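Tyrosine--tRNA ligase, mitochondrial (Emericella nidulans, PDB 5IHX) probably charges mitochondrial tRNA(Tyr) with tyrosine at the expense of ATP, as a class I aminoacyl-tRNA synthetase, here its C-terminally truncated catalytic part with tyrosine bound. Local coordinates at residues K35-H40 / F87-W92; D55-V60 / C233-G238; W92-G97 / A145-Y150; T280-T285 / V324-K329; M330-P335 / A360-E365. One frame throughout, in Å; residues are numbered along the deposited sequence.

Contact 1: K35-H40 / F87-W92; sequences KSFVEH and FMVLAW
His-40 drives the edge of its imidazole into the face of Trp-92, and this T-shaped pair dominates the aromatic part of the contact. NE2 of His-40 leads, lying 3.1 Å above the indole plane of Trp-92, over the ring system. The imidazole and the six-membered ring stand 76° apart, with centroids separated by 4.3 Å. In His-40, CG sits anti to the backbone N (chi1 171°), which sends the ring out toward helix 84-95.

Phe-37 supplies the apolar part, one turn earlier. Its CE1 rests 3.9 Å from CB of Trp-92. CZ, at the far end of the ring, comes within 3.6 Å of the carbonyl O of Val-89, which lies in the plane of the phenyl group. Trp-96 packs against both Phe-37 and His-40, while Phe-333 lies against Trp-92.

No hydrogen bond crosses between the segments; two side-chain bonds lie within 35-40. Ser-36 OG accepts from Glu-39 N at 3.2 Å, and Ser-36 N gives a nearly straight bond (168°) to Glu-39 OE1, 2.9 Å long. This reciprocal pair is a capping box at the start of helix 37-44. The helix it opens packs on helix 84-95, the crossover of a beta-alpha-beta unit between parallel strands 68-72 and 100-104, in the Rossmann fold characteristic of class I synthetases.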
# COMPACT_ATOMS: atom_id res chain seq x y z
N LYS A 35 -16.49 35.28 21.39
CA LYS A 35 -15.93 34.84 20.12
C LYS A 35 -15.93 33.32 20.02
O LYS A 35 -15.78 32.62 21.03
CB LYS A 35 -14.51 35.37 19.94
CG LYS A 35 -14.45 36.86 19.62
CD LYS A 35 -13.02 37.30 19.36
N SER A 36 -16.08 32.81 18.81
CA SER A 36 -15.90 31.39 18.55
C SER A 36 -14.41 31.12 18.42
O SER A 36 -13.61 32.05 18.35
CB SER A 36 -16.64 30.95 17.29
OG SER A 36 -16.00 31.45 16.13
N PHE A 37 -14.03 29.84 18.39
CA PHE A 37 -12.63 29.48 18.25
C PHE A 37 -12.07 30.00 16.93
O PHE A 37 -10.92 30.42 16.87
CB PHE A 37 -12.46 27.96 18.36
CG PHE A 37 -11.03 27.51 18.38
CD1 PHE A 37 -10.20 27.89 19.43
CD2 PHE A 37 -10.52 26.71 17.38
CE1 PHE A 37 -8.88 27.48 19.46
CE2 PHE A 37 -9.21 26.30 17.41
CZ PHE A 37 -8.38 26.68 18.45
N VAL A 38 -12.89 29.98 15.89
CA VAL A 38 -12.47 30.46 14.58
C VAL A 38 -12.26 31.97 14.59
O VAL A 38 -11.22 32.46 14.14
CB VAL A 38 -13.50 30.10 13.48
CG1 VAL A 38 -13.13 30.74 12.15
CG2 VAL A 38 -13.61 28.59 13.33
N GLU A 39 -13.25 32.70 15.08
CA GLU A 39 -13.17 34.15 15.17
C GLU A 39 -11.94 34.55 15.98
O GLU A 39 -11.26 35.52 15.67
CB GLU A 39 -14.44 34.73 15.80
CG GLU A 39 -15.68 34.57 14.93
CD GLU A 39 -16.96 34.93 15.65
OE1 GLU A 39 -17.04 34.72 16.88
OE2 GLU A 39 -17.90 35.41 14.98
N HIS A 40 -11.67 33.78 17.03
CA HIS A 40 -10.49 34.00 17.85
C HIS A 40 -9.20 33.82 17.06
O HIS A 40 -8.32 34.67 17.11
CB HIS A 40 -10.49 33.06 19.06
CG HIS A 40 -9.21 33.08 19.82
ND1 HIS A 40 -8.82 34.16 20.59
CD2 HIS A 40 -8.21 32.18 19.92
CE1 HIS A 40 -7.65 33.91 21.14
NE2 HIS A 40 -7.26 32.71 20.74
N PHE A 87 0.93 24.28 15.84
CA PHE A 87 0.93 23.90 17.25
C PHE A 87 0.51 25.07 18.15
O PHE A 87 0.03 24.85 19.26
CB PHE A 87 2.30 23.36 17.65
CG PHE A 87 2.66 22.08 16.94
CD1 PHE A 87 1.89 20.95 17.11
CD2 PHE A 87 3.77 22.02 16.12
CE1 PHE A 87 2.21 19.77 16.46
CE2 PHE A 87 4.09 20.84 15.46
CZ PHE A 87 3.31 19.71 15.64
N MET A 88 0.68 26.29 17.66
CA MET A 88 0.11 27.45 18.35
C MET A 88 -1.42 27.34 18.31
O MET A 88 -2.10 27.71 19.27
CB MET A 88 0.57 28.76 17.71
CG MET A 88 2.06 29.05 17.86
SD MET A 88 2.65 29.10 19.57
CE MET A 88 1.55 30.31 20.29
N VAL A 89 -1.95 26.85 17.20
CA VAL A 89 -3.39 26.61 17.08
C VAL A 89 -3.86 25.57 18.09
O VAL A 89 -4.89 25.76 18.74
CB VAL A 89 -3.77 26.16 15.65
CG1 VAL A 89 -5.21 25.66 15.59
CG2 VAL A 89 -3.58 27.30 14.66
N LEU A 90 -3.10 24.49 18.23
CA LEU A 90 -3.45 23.44 19.19
C LEU A 90 -3.31 23.95 20.63
O LEU A 90 -4.08 23.57 21.51
CB LEU A 90 -2.58 22.20 18.99
CG LEU A 90 -2.70 21.43 17.67
CD1 LEU A 90 -1.88 20.15 17.74
CD2 LEU A 90 -4.15 21.12 17.32
N ALA A 91 -2.32 24.81 20.85
CA ALA A 91 -2.12 25.41 22.17
C ALA A 91 -3.36 26.21 22.56
O ALA A 91 -3.87 26.08 23.68
CB ALA A 91 -0.89 26.30 22.17
N TRP A 92 -3.85 27.03 21.64
CA TRP A 92 -5.07 27.78 21.86
C TRP A 92 -6.25 26.84 22.10
O TRP A 92 -7.03 27.04 23.03
CB TRP A 92 -5.37 28.70 20.68
CG TRP A 92 -4.62 30.00 20.73
CD1 TRP A 92 -3.72 30.46 19.82
CD2 TRP A 92 -4.72 31.00 21.75
NE1 TRP A 92 -3.25 31.69 20.21
CE2 TRP A 92 -3.85 32.05 21.39
CE3 TRP A 92 -5.46 31.12 22.92
CZ2 TRP A 92 -3.70 33.19 22.16
CZ3 TRP A 92 -5.32 32.25 23.69
CH2 TRP A 92 -4.44 33.28 23.31

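Contact 2: D55-V60 / C233-G238; sequences DLLHRV and CQVQVG
Leu-57 and Val-60, one turn apart on helix 54-63, face Val-235 of strand 235-238 and Gln-234 next to it, with CA of Leu-57 8.8 Å from CA of Val-235 and CA of Val-60 9.2 Å from CA of Gln-234. The contact lays a helix over the parallel strands of the Rossmann-fold sheet. Strand 235-238 runs there between strands 68-72 and 277-280, and its Gln-236 belongs to the tyrosine pocket.

Leu-57 and Val-235 meet loosely through methyl groups, CD1 of Leu-57 standing 4.4 Å from CG1 of Val-235. Phe-279 of the next strand touches both residues. Gln-234 comes at Val-60 from the opposite direction, its chain fully stretched beyond CG (chi2 177°), so that the amide reaches the valine. Although buried, that amide is well satisfied: Lys-64 NZ bonds to OE1, and NE2 bonds to the carbonyls of Leu-273 and Lys-275. The same NE2 rests against both branches of Val-60, 3.8 Å from CG1 and 3.9 Å from CG2.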
# COMPACT_ATOMS: atom_id res chain seq x y z
N ASP A 55 -17.35 29.65 6.99
CA ASP A 55 -18.52 29.82 7.84
C ASP A 55 -18.93 28.50 8.48
O ASP A 55 -19.41 28.48 9.62
CB ASP A 55 -19.70 30.40 7.05
CG ASP A 55 -19.45 31.83 6.60
OD1 ASP A 55 -18.69 32.55 7.28
OD2 ASP A 55 -20.03 32.24 5.58
N LEU A 56 -18.75 27.40 7.76
CA LEU A 56 -19.05 26.09 8.31
C LEU A 56 -18.08 25.75 9.44
O LEU A 56 -18.49 25.22 10.47
CB LEU A 56 -19.00 25.01 7.22
CG LEU A 56 -19.23 23.58 7.71
CD1 LEU A 56 -20.55 23.46 8.47
CD2 LEU A 56 -19.21 22.60 6.54
N LEU A 57 -16.80 26.06 9.23
CA LEU A 57 -15.79 25.83 10.26
C LEU A 57 -16.17 26.58 11.53
O LEU A 57 -16.12 26.03 12.63
CB LEU A 57 -14.41 26.29 9.77
CG LEU A 57 -13.23 25.96 10.68
CD1 LEU A 57 -12.95 24.47 10.72
CD2 LEU A 57 -11.99 26.72 10.24
N HIS A 58 -16.54 27.84 11.36
CA HIS A 58 -17.05 28.66 12.46
C HIS A 58 -18.25 28.01 13.14
O HIS A 58 -18.30 27.95 14.37
CB HIS A 58 -17.40 30.06 11.95
CG HIS A 58 -18.19 30.88 12.92
ND1 HIS A 58 -17.61 31.55 13.97
CD2 HIS A 58 -19.51 31.17 12.96
CE1 HIS A 58 -18.55 32.20 14.64
NE2 HIS A 58 -19.71 31.98 14.05
N ARG A 59 -19.21 27.52 12.36
CA ARG A 59 -20.39 26.89 12.95
C ARG A 59 -20.02 25.62 13.72
O ARG A 59 -20.55 25.37 14.80
CB ARG A 59 -21.44 26.54 11.89
CG ARG A 59 -22.41 27.67 11.57
CD ARG A 59 -23.71 27.15 10.98
NE ARG A 59 -23.56 26.53 9.66
CZ ARG A 59 -24.18 25.41 9.28
NH1 ARG A 59 -25.02 24.78 10.10
NH2 ARG A 59 -23.98 24.92 8.06
N VAL A 60 -19.12 24.82 13.15
CA VAL A 60 -18.70 23.58 13.80
C VAL A 60 -18.13 23.84 15.19
O VAL A 60 -18.52 23.19 16.16
CB VAL A 60 -17.65 22.82 12.94
CG1 VAL A 60 -16.97 21.71 13.75
CG2 VAL A 60 -18.29 22.24 11.69
N CYS A 233 -12.05 13.42 16.53
CA CYS A 233 -11.16 14.41 15.93
C CYS A 233 -11.65 14.83 14.54
O CYS A 233 -11.17 14.34 13.52
CB CYS A 233 -9.74 13.87 15.84
SG CYS A 233 -8.53 15.12 15.47
N GLN A 234 -12.59 15.77 14.53
CA GLN A 234 -13.26 16.17 13.30
C GLN A 234 -12.44 17.14 12.45
O GLN A 234 -12.64 17.23 11.24
CB GLN A 234 -14.61 16.80 13.64
CG GLN A 234 -15.50 17.09 12.45
CD GLN A 234 -16.85 17.64 12.86
OE1 GLN A 234 -17.33 17.37 13.96
NE2 GLN A 234 -17.47 18.42 11.98
N VAL A 235 -11.50 17.84 13.08
CA VAL A 235 -10.75 18.90 12.40
C VAL A 235 -9.25 18.62 12.33
O VAL A 235 -8.67 18.06 13.25
CB VAL A 235 -10.96 20.27 13.11
CG1 VAL A 235 -10.28 21.39 12.33
CG2 VAL A 235 -12.44 20.56 13.28
N GLN A 236 -8.63 18.99 11.20
CA GLN A 236 -7.18 18.94 11.07
C GLN A 236 -6.63 20.31 10.72
O GLN A 236 -7.20 21.02 9.89
CB GLN A 236 -6.75 17.93 10.00
CG GLN A 236 -5.23 17.90 9.79
CD GLN A 236 -4.76 16.89 8.74
OE1 GLN A 236 -3.57 16.79 8.46
NE2 GLN A 236 -5.70 16.14 8.17
N VAL A 237 -5.51 20.67 11.35
CA VAL A 237 -4.78 21.88 11.00
C VAL A 237 -3.36 21.53 10.57
O VAL A 237 -2.74 20.62 11.13
CB VAL A 237 -4.74 22.89 12.18
CG1 VAL A 237 -4.11 22.25 13.41
CG2 VAL A 237 -3.98 24.15 11.79
N GLY A 238 -2.85 22.24 9.57
CA GLY A 238 -1.51 22.01 9.08
C GLY A 238 -0.88 23.28 8.54
O GLY A 238 -1.50 24.34 8.54

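Contact 3: W92-G97 / A145-Y150; sequences WGYVWG and ASIERY
Tyr-94 sets its ring beside Ile-147 and Glu-148 of helix 126-153, and it carries most of the contact. The tight part runs along one side of the ring. CD2 of Tyr-94 meets the CG2 methyl of Ile-147 at 4.0 Å, and one atom further out CE2 lies 3.9 Å from CB of Glu-148, which approaches the ring edge close to its plane. With CG of Tyr-94 anti to the backbone N (chi1 178°), the phenol is carried straight across to the other helix. Strand 100-104 borders this packing: Val-100 touches Tyr-94, and Phe-102 touches Ile-147.

Toward the carboxylate of the partly exposed Glu-148 the contact turns polar. OH of Tyr-94 stands 3.3 Å from OE1 of Glu-148, with ring and carboxylate planes turned 46° apart. OE1 of Glu-148 also forms salt bridges with Arg-164 and Arg-158. The loose part is at Val-95, whose side chain comes no nearer than 4.6 Å to 145-150.

Just beyond, Gly-97 takes a positive phi of 89° and its N bonds back to the carbonyl of Tyr-94, in a Schellman motif. The two helices are consecutive crossovers of the Rossmann fold, joining strands 68-72, 100-104 and 164-168.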
# COMPACT_ATOMS: atom_id res chain seq x y z
N TRP A 92 -3.85 27.03 21.64
CA TRP A 92 -5.07 27.78 21.86
C TRP A 92 -6.25 26.84 22.10
O TRP A 92 -7.03 27.04 23.03
CB TRP A 92 -5.37 28.70 20.68
CG TRP A 92 -4.62 30.00 20.73
CD1 TRP A 92 -3.72 30.46 19.82
CD2 TRP A 92 -4.72 31.00 21.75
NE1 TRP A 92 -3.25 31.69 20.21
CE2 TRP A 92 -3.85 32.05 21.39
CE3 TRP A 92 -5.46 31.12 22.92
CZ2 TRP A 92 -3.70 33.19 22.16
CZ3 TRP A 92 -5.32 32.25 23.69
CH2 TRP A 92 -4.44 33.28 23.31
N GLY A 93 -6.36 25.83 21.25
CA GLY A 93 -7.40 24.83 21.38
C GLY A 93 -7.41 24.20 22.76
O GLY A 93 -8.46 24.07 23.38
N TYR A 94 -6.23 23.84 23.25
CA TYR A 94 -6.10 23.20 24.55
C TYR A 94 -6.65 24.09 25.66
O TYR A 94 -7.48 23.65 26.45
CB TYR A 94 -4.64 22.85 24.84
CG TYR A 94 -4.41 22.21 26.19
CD1 TYR A 94 -5.00 20.99 26.51
CD2 TYR A 94 -3.61 22.82 27.15
CE1 TYR A 94 -4.80 20.40 27.75
CE2 TYR A 94 -3.40 22.24 28.39
CZ TYR A 94 -4.00 21.04 28.69
OH TYR A 94 -3.79 20.46 29.92
N VAL A 95 -6.18 25.33 25.73
CA VAL A 95 -6.60 26.23 26.80
C VAL A 95 -8.04 26.71 26.60
O VAL A 95 -8.64 27.27 27.51
CB VAL A 95 -5.66 27.46 26.92
CG1 VAL A 95 -4.23 27.00 27.19
CG2 VAL A 95 -5.71 28.33 25.67
N TRP A 96 -8.59 26.48 25.40
CA TRP A 96 -10.00 26.75 25.15
C TRP A 96 -10.90 25.58 25.55
O TRP A 96 -12.13 25.69 25.52
CB TRP A 96 -10.23 27.08 23.67
CG TRP A 96 -10.17 28.55 23.40
CD1 TRP A 96 -9.12 29.39 23.66
CD2 TRP A 96 -11.19 29.36 22.82
NE1 TRP A 96 -9.44 30.67 23.28
CE2 TRP A 96 -10.70 30.68 22.75
CE3 TRP A 96 -12.48 29.10 22.34
CZ2 TRP A 96 -11.45 31.73 22.24
CZ3 TRP A 96 -13.22 30.14 21.83
CH2 TRP A 96 -12.71 31.44 21.78
N GLY A 97 -10.29 24.46 25.94
CA GLY A 97 -11.03 23.30 26.40
C GLY A 97 -11.42 22.35 25.28
O GLY A 97 -12.25 21.47 25.47
N ALA A 145 3.46 20.15 28.06
CA ALA A 145 3.50 20.63 29.43
C ALA A 145 3.77 22.13 29.47
O ALA A 145 3.21 22.86 30.29
CB ALA A 145 4.55 19.88 30.23
N SER A 146 4.64 22.60 28.58
CA SER A 146 4.96 24.02 28.50
C SER A 146 3.73 24.85 28.12
O SER A 146 3.54 25.96 28.62
CB SER A 146 6.07 24.26 27.48
OG SER A 146 7.29 23.68 27.90
N ILE A 147 2.92 24.32 27.21
CA ILE A 147 1.70 25.00 26.80
C ILE A 147 0.77 25.22 27.99
O ILE A 147 0.18 26.29 28.13
CB ILE A 147 0.97 24.21 25.69
CG1 ILE A 147 1.70 24.39 24.36
CG2 ILE A 147 -0.49 24.65 25.55
CD1 ILE A 147 1.26 23.44 23.26
N GLU A 148 0.65 24.21 28.84
CA GLU A 148 -0.18 24.31 30.02
C GLU A 148 0.38 25.37 30.98
O GLU A 148 -0.36 26.21 31.49
CB GLU A 148 -0.30 22.96 30.72
CG GLU A 148 -1.13 22.99 32.00
CD GLU A 148 -1.33 21.61 32.61
OE1 GLU A 148 -1.17 20.60 31.88
OE2 GLU A 148 -1.64 21.53 33.81
N ARG A 149 1.69 25.32 31.21
CA ARG A 149 2.36 26.28 32.07
C ARG A 149 2.21 27.70 31.51
O ARG A 149 1.89 28.64 32.24
CB ARG A 149 3.84 25.93 32.23
CG ARG A 149 4.71 27.08 32.74
CD ARG A 149 6.17 26.68 32.88
NE ARG A 149 6.74 26.22 31.61
CZ ARG A 149 7.04 27.02 30.59
NH1 ARG A 149 6.81 28.32 30.67
NH2 ARG A 149 7.56 26.51 29.48
N TYR A 150 2.47 27.86 30.22
CA TYR A 150 2.38 29.16 29.57
C TYR A 150 0.95 29.69 29.58
O TYR A 150 0.73 30.89 29.74
CB TYR A 150 2.91 29.06 28.14
CG TYR A 150 2.98 30.38 27.40
CD1 TYR A 150 3.88 31.36 27.78
CD2 TYR A 150 2.17 30.62 26.30
CE1 TYR A 150 3.96 32.56 27.10
CE2 TYR A 150 2.23 31.82 25.61
CZ TYR A 150 3.13 32.79 26.01
OH TYR A 150 3.19 33.98 25.33

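Contact 4: T280-T285 / V324-K329; sequences TTPLLT and VERYLK
Tyr-327 reaches from helix 321-331 toward Leu-284 and Thr-285 in the loop after strand 277-280. From CB the side chain leaves with CG anti to the carbonyl carbon (chi1 -80°), and contact with the loop begins only at the outer half of the ring. There CE1 and CZ of Tyr-327 each lie 4.1 Å from CD2 of Leu-284. At the tip, OH of Tyr-327 passes 3.9 Å from the same methyl and ends 3.7 Å from the carbonyl O of Thr-285. Phe-331 meets the tyrosine ring edge-to-face.

One residue earlier, Arg-326 brings NH2 to 4.0 Å from CG of Pro-282, while that nitrogen bonds to the carbonyl O of Gly-45.

The loop continues into unmodelled residues 288-297, whose sequence includes Lys-Phe-Gly-Lys-Ser, a form of the class I KMSKS signature. No hydrogen bond or salt bridge joins the two segments, and Thr-285 is poorly ordered; such light, mainly van der Waals contact would probably let the loop shift.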
# COMPACT_ATOMS: atom_id res chain seq x y z
N THR A 280 -5.41 25.77 7.16
CA THR A 280 -3.96 25.90 7.18
C THR A 280 -3.53 27.16 7.91
O THR A 280 -4.31 28.10 8.09
CB THR A 280 -3.38 25.95 5.75
OG1 THR A 280 -3.92 27.08 5.05
CG2 THR A 280 -3.72 24.67 5.00
N THR A 281 -2.27 27.18 8.33
CA THR A 281 -1.67 28.34 8.97
C THR A 281 -0.77 29.05 7.95
O THR A 281 -0.29 28.41 7.02
CB THR A 281 -0.86 27.94 10.22
OG1 THR A 281 0.11 26.94 9.87
CG2 THR A 281 -1.77 27.38 11.30
N PRO A 282 -0.55 30.36 8.12
CA PRO A 282 0.19 31.15 7.13
C PRO A 282 1.66 30.75 6.96
O PRO A 282 2.25 30.14 7.85
CB PRO A 282 0.10 32.58 7.68
CG PRO A 282 -0.25 32.44 9.11
CD PRO A 282 -1.08 31.20 9.21
N LEU A 283 2.22 31.09 5.80
CA LEU A 283 3.63 30.83 5.50
C LEU A 283 4.55 31.91 6.05
O LEU A 283 4.35 33.10 5.77
CB LEU A 283 3.83 30.71 3.99
CG LEU A 283 5.23 30.30 3.52
CD1 LEU A 283 5.61 28.91 4.02
CD2 LEU A 283 5.33 30.37 2.00
N LEU A 284 5.53 31.50 6.84
CA LEU A 284 6.53 32.42 7.38
C LEU A 284 7.65 32.68 6.37
O LEU A 284 8.27 31.75 5.87
CB LEU A 284 7.10 31.85 8.68
CG LEU A 284 6.06 31.64 9.79
CD1 LEU A 284 6.64 30.83 10.93
CD2 LEU A 284 5.54 32.98 10.29
N THR A 285 7.90 33.96 6.07
CA THR A 285 8.98 34.34 5.16
C THR A 285 10.09 35.09 5.90
O THR A 285 9.86 35.64 6.98
CB THR A 285 8.47 35.23 4.01
OG1 THR A 285 7.95 36.46 4.55
CG2 THR A 285 7.39 34.52 3.21
N VAL A 324 6.43 42.46 13.23
CA VAL A 324 6.44 42.13 14.66
C VAL A 324 5.03 42.09 15.26
O VAL A 324 4.76 41.25 16.13
CB VAL A 324 7.31 43.13 15.46
CG1 VAL A 324 6.72 44.53 15.43
CG2 VAL A 324 7.48 42.64 16.90
N GLU A 325 4.14 42.97 14.83
CA GLU A 325 2.79 42.99 15.39
C GLU A 325 2.06 41.69 15.09
O GLU A 325 1.40 41.12 15.97
CB GLU A 325 1.97 44.17 14.87
CG GLU A 325 0.52 44.13 15.35
CD GLU A 325 -0.25 45.40 15.07
OE1 GLU A 325 0.35 46.37 14.55
OE2 GLU A 325 -1.46 45.43 15.37
N ARG A 326 2.15 41.22 13.85
CA ARG A 326 1.49 39.98 13.48
C ARG A 326 2.12 38.81 14.24
O ARG A 326 1.41 37.91 14.68
CB ARG A 326 1.54 39.74 11.98
CG ARG A 326 0.97 38.38 11.59
CD ARG A 326 0.26 38.40 10.26
NE ARG A 326 -0.59 37.21 10.11
CZ ARG A 326 -1.44 37.02 9.10
NH1 ARG A 326 -1.57 37.93 8.15
NH2 ARG A 326 -2.16 35.91 9.06
N TYR A 327 3.44 38.83 14.38
CA TYR A 327 4.13 37.75 15.10
C TYR A 327 3.71 37.71 16.57
O TYR A 327 3.57 36.62 17.14
CB TYR A 327 5.65 37.91 15.00
CG TYR A 327 6.25 37.43 13.70
CD1 TYR A 327 5.49 37.35 12.54
CD2 TYR A 327 7.58 37.04 13.64
CE1 TYR A 327 6.04 36.91 11.35
CE2 TYR A 327 8.14 36.60 12.46
CZ TYR A 327 7.37 36.53 11.32
OH TYR A 327 7.93 36.09 10.14
N LEU A 328 3.53 38.87 17.18
CA LEU A 328 3.04 38.93 18.56
C LEU A 328 1.71 38.21 18.69
O LEU A 328 1.45 37.52 19.68
CB LEU A 328 2.90 40.38 19.03
CG LEU A 328 4.18 41.09 19.49
CD1 LEU A 328 3.94 42.58 19.65
CD2 LEU A 328 4.69 40.50 20.79
N LYS A 329 0.86 38.36 17.67
CA LYS A 329 -0.45 37.73 17.68
C LYS A 329 -0.37 36.23 17.43
O LYS A 329 -1.13 35.46 18.02
CB LYS A 329 -1.36 38.39 16.63
CG LYS A 329 -1.70 39.84 16.95
CD LYS A 329 -2.41 40.51 15.78
CE LYS A 329 -2.82 41.93 16.13
NZ LYS A 329 -3.39 42.65 14.97

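Contact 5: M330-P335 / A360-E365; sequences MFTFLP and AYEFVE
Glu-362 is a buried acid whose aliphatic stem packs against Thr-332 and Leu-334 while its carboxylate finds polar partners. CB of Glu-362 meets CG2 of Thr-332 at 3.7 Å, and CG lies 3.8 Å from CD1 of Leu-334. The chain bends at chi2 (-65°), and the carboxylate still touches CD2 of Leu-334. OE1 forms a salt bridge with Lys-153, and OE2 bonds to His-154 and probably to Tyr-150, at a modelled distance too short to be taken literally; the lysine would be expected to stabilise the negative charge.

The arrangement belongs to the helical region that follows the Rossmann sheet in tyrosyl-tRNA synthetases: the turn leaving helix 321-331 lies across helix 354-368. An ST turn shapes that exit. OG1 of Thr-332 accepts from Leu-334 N at 3.0 Å, with an N-H...O angle of 154°, and also bonds to the carbonyl O of Leu-328.

On the aromatic side, Phe-331 directs its edge at the face of Phe-363 in an offset edge-to-face pair. The planes are almost perpendicular at 89°, and the centroids lie 5.7 Å apart. CD1 of Phe-331 rests 3.9 Å from CE1 of Phe-363, while the carbonyl O of Phe-331 meets the rim of the Phe-363 ring in its plane, 3.8 Å from CD1.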
# COMPACT_ATOMS: atom_id res chain seq x y z
N MET A 330 0.55 35.81 16.56
CA MET A 330 0.63 34.41 16.16
C MET A 330 1.47 33.56 17.12
O MET A 330 1.18 32.37 17.30
CB MET A 330 1.22 34.30 14.74
CG MET A 330 0.34 34.91 13.66
SD MET A 330 0.88 34.52 11.97
CE MET A 330 2.61 34.99 12.02
N PHE A 331 2.50 34.14 17.72
CA PHE A 331 3.46 33.38 18.52
C PHE A 331 3.33 33.52 20.04
O PHE A 331 4.10 32.93 20.78
CB PHE A 331 4.89 33.77 18.12
CG PHE A 331 5.33 33.20 16.80
CD1 PHE A 331 5.66 31.86 16.68
CD2 PHE A 331 5.43 34.01 15.68
CE1 PHE A 331 6.07 31.34 15.47
CE2 PHE A 331 5.84 33.49 14.47
CZ PHE A 331 6.16 32.15 14.36
N THR A 332 2.36 34.30 20.51
CA THR A 332 2.18 34.50 21.95
C THR A 332 0.71 34.44 22.36
O THR A 332 -0.18 34.49 21.51
CB THR A 332 2.76 35.86 22.42
OG1 THR A 332 1.77 36.89 22.27
CG2 THR A 332 4.01 36.23 21.62
N PHE A 333 0.49 34.33 23.67
CA PHE A 333 -0.85 34.36 24.26
C PHE A 333 -1.18 35.76 24.79
O PHE A 333 -2.16 35.94 25.51
CB PHE A 333 -0.96 33.33 25.39
CG PHE A 333 -1.24 31.92 24.93
CD1 PHE A 333 -1.45 30.91 25.86
CD2 PHE A 333 -1.26 31.58 23.58
CE1 PHE A 333 -1.70 29.61 25.47
CE2 PHE A 333 -1.51 30.28 23.18
CZ PHE A 333 -1.73 29.30 24.12
N LEU A 334 -0.36 36.74 24.44
CA LEU A 334 -0.58 38.12 24.86
C LEU A 334 -1.95 38.61 24.39
O LEU A 334 -2.28 38.46 23.21
CB LEU A 334 0.52 39.04 24.31
CG LEU A 334 1.90 38.97 24.96
CD1 LEU A 334 2.91 39.70 24.11
CD2 LEU A 334 1.88 39.55 26.37
N PRO A 335 -2.76 39.17 25.31
CA PRO A 335 -4.05 39.74 24.90
C PRO A 335 -3.90 40.82 23.83
O PRO A 335 -2.88 41.51 23.80
CB PRO A 335 -4.61 40.33 26.19
CG PRO A 335 -3.92 39.60 27.28
CD PRO A 335 -2.55 39.28 26.76
N ALA A 360 10.13 38.17 21.72
CA ALA A 360 11.21 37.24 22.01
C ALA A 360 11.07 36.64 23.40
O ALA A 360 11.27 35.44 23.59
CB ALA A 360 12.55 37.94 21.86
N TYR A 361 10.73 37.48 24.37
CA TYR A 361 10.61 37.03 25.75
C TYR A 361 9.50 35.99 25.89
O TYR A 361 9.71 34.93 26.46
CB TYR A 361 10.33 38.21 26.68
CG TYR A 361 10.25 37.82 28.14
CD1 TYR A 361 11.36 37.89 28.97
CD2 TYR A 361 9.05 37.36 28.69
CE1 TYR A 361 11.29 37.52 30.30
CE2 TYR A 361 8.97 36.99 30.01
CZ TYR A 361 10.09 37.07 30.81
OH TYR A 361 10.01 36.70 32.14
N GLU A 362 8.33 36.32 25.36
CA GLU A 362 7.17 35.43 25.46
C GLU A 362 7.45 34.06 24.86
O GLU A 362 7.14 33.04 25.48
CB GLU A 362 5.96 36.06 24.77
CG GLU A 362 5.33 37.20 25.56
CD GLU A 362 4.72 36.73 26.87
OE1 GLU A 362 4.90 37.43 27.89
OE2 GLU A 362 4.06 35.67 26.88
N PHE A 363 8.03 34.03 23.67
CA PHE A 363 8.23 32.76 22.99
C PHE A 363 9.32 31.94 23.66
O PHE A 363 9.22 30.71 23.73
CB PHE A 363 8.58 32.98 21.52
CG PHE A 363 8.58 31.71 20.72
CD1 PHE A 363 7.39 31.15 20.28
CD2 PHE A 363 9.77 31.06 20.42
CE1 PHE A 363 7.39 29.97 19.56
CE2 PHE A 363 9.77 29.88 19.70
CZ PHE A 363 8.58 29.34 19.27
N VAL A 364 10.36 32.60 24.16
CA VAL A 364 11.41 31.89 24.89
C VAL A 364 10.83 31.32 26.18
O VAL A 364 11.17 30.21 26.57
CB VAL A 364 12.61 32.80 25.19
CG1 VAL A 364 13.54 32.17 26.23
CG2 VAL A 364 13.39 33.08 23.92
N GLU A 365 9.96 32.08 26.84
CA GLU A 365 9.33 31.58 28.06
C GLU A 365 8.47 30.36 27.76
O GLU A 365 8.50 29.37 28.50
CB GLU A 365 8.48 32.65 28.74
CG GLU A 365 7.77 32.14 29.99
CD GLU A 365 7.08 33.23 30.78
OE1 GLU A 365 7.07 34.39 30.33
OE2 GLU A 365 6.56 32.92 31.88

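In the fold
Contacts 1, 2, 3 and 5 are buried, whereas contact 4 lies at the surface. Contacts 1 and 3 share helix 84-95 and Trp-92, which also meets Phe-333 of contact 5, giving one aromatic seam from the N-terminal helices to the helical region. Contact 2, on the sheet, is the leanest in chemistry: aliphatic groups and one amide. It reaches contact 4 through a probable hydrogen bond from Thr-281 N to Gly-238 O. Contacts 4 and 5 both use helix 321-331, and Leu-284 touches Phe-331 between them. Buried charge distinguishes contact 5, where Glu-362 probably bonds to Tyr-150 of contact 3; contact 4 mixes polar and apolar atoms with no hydrogen bond across it.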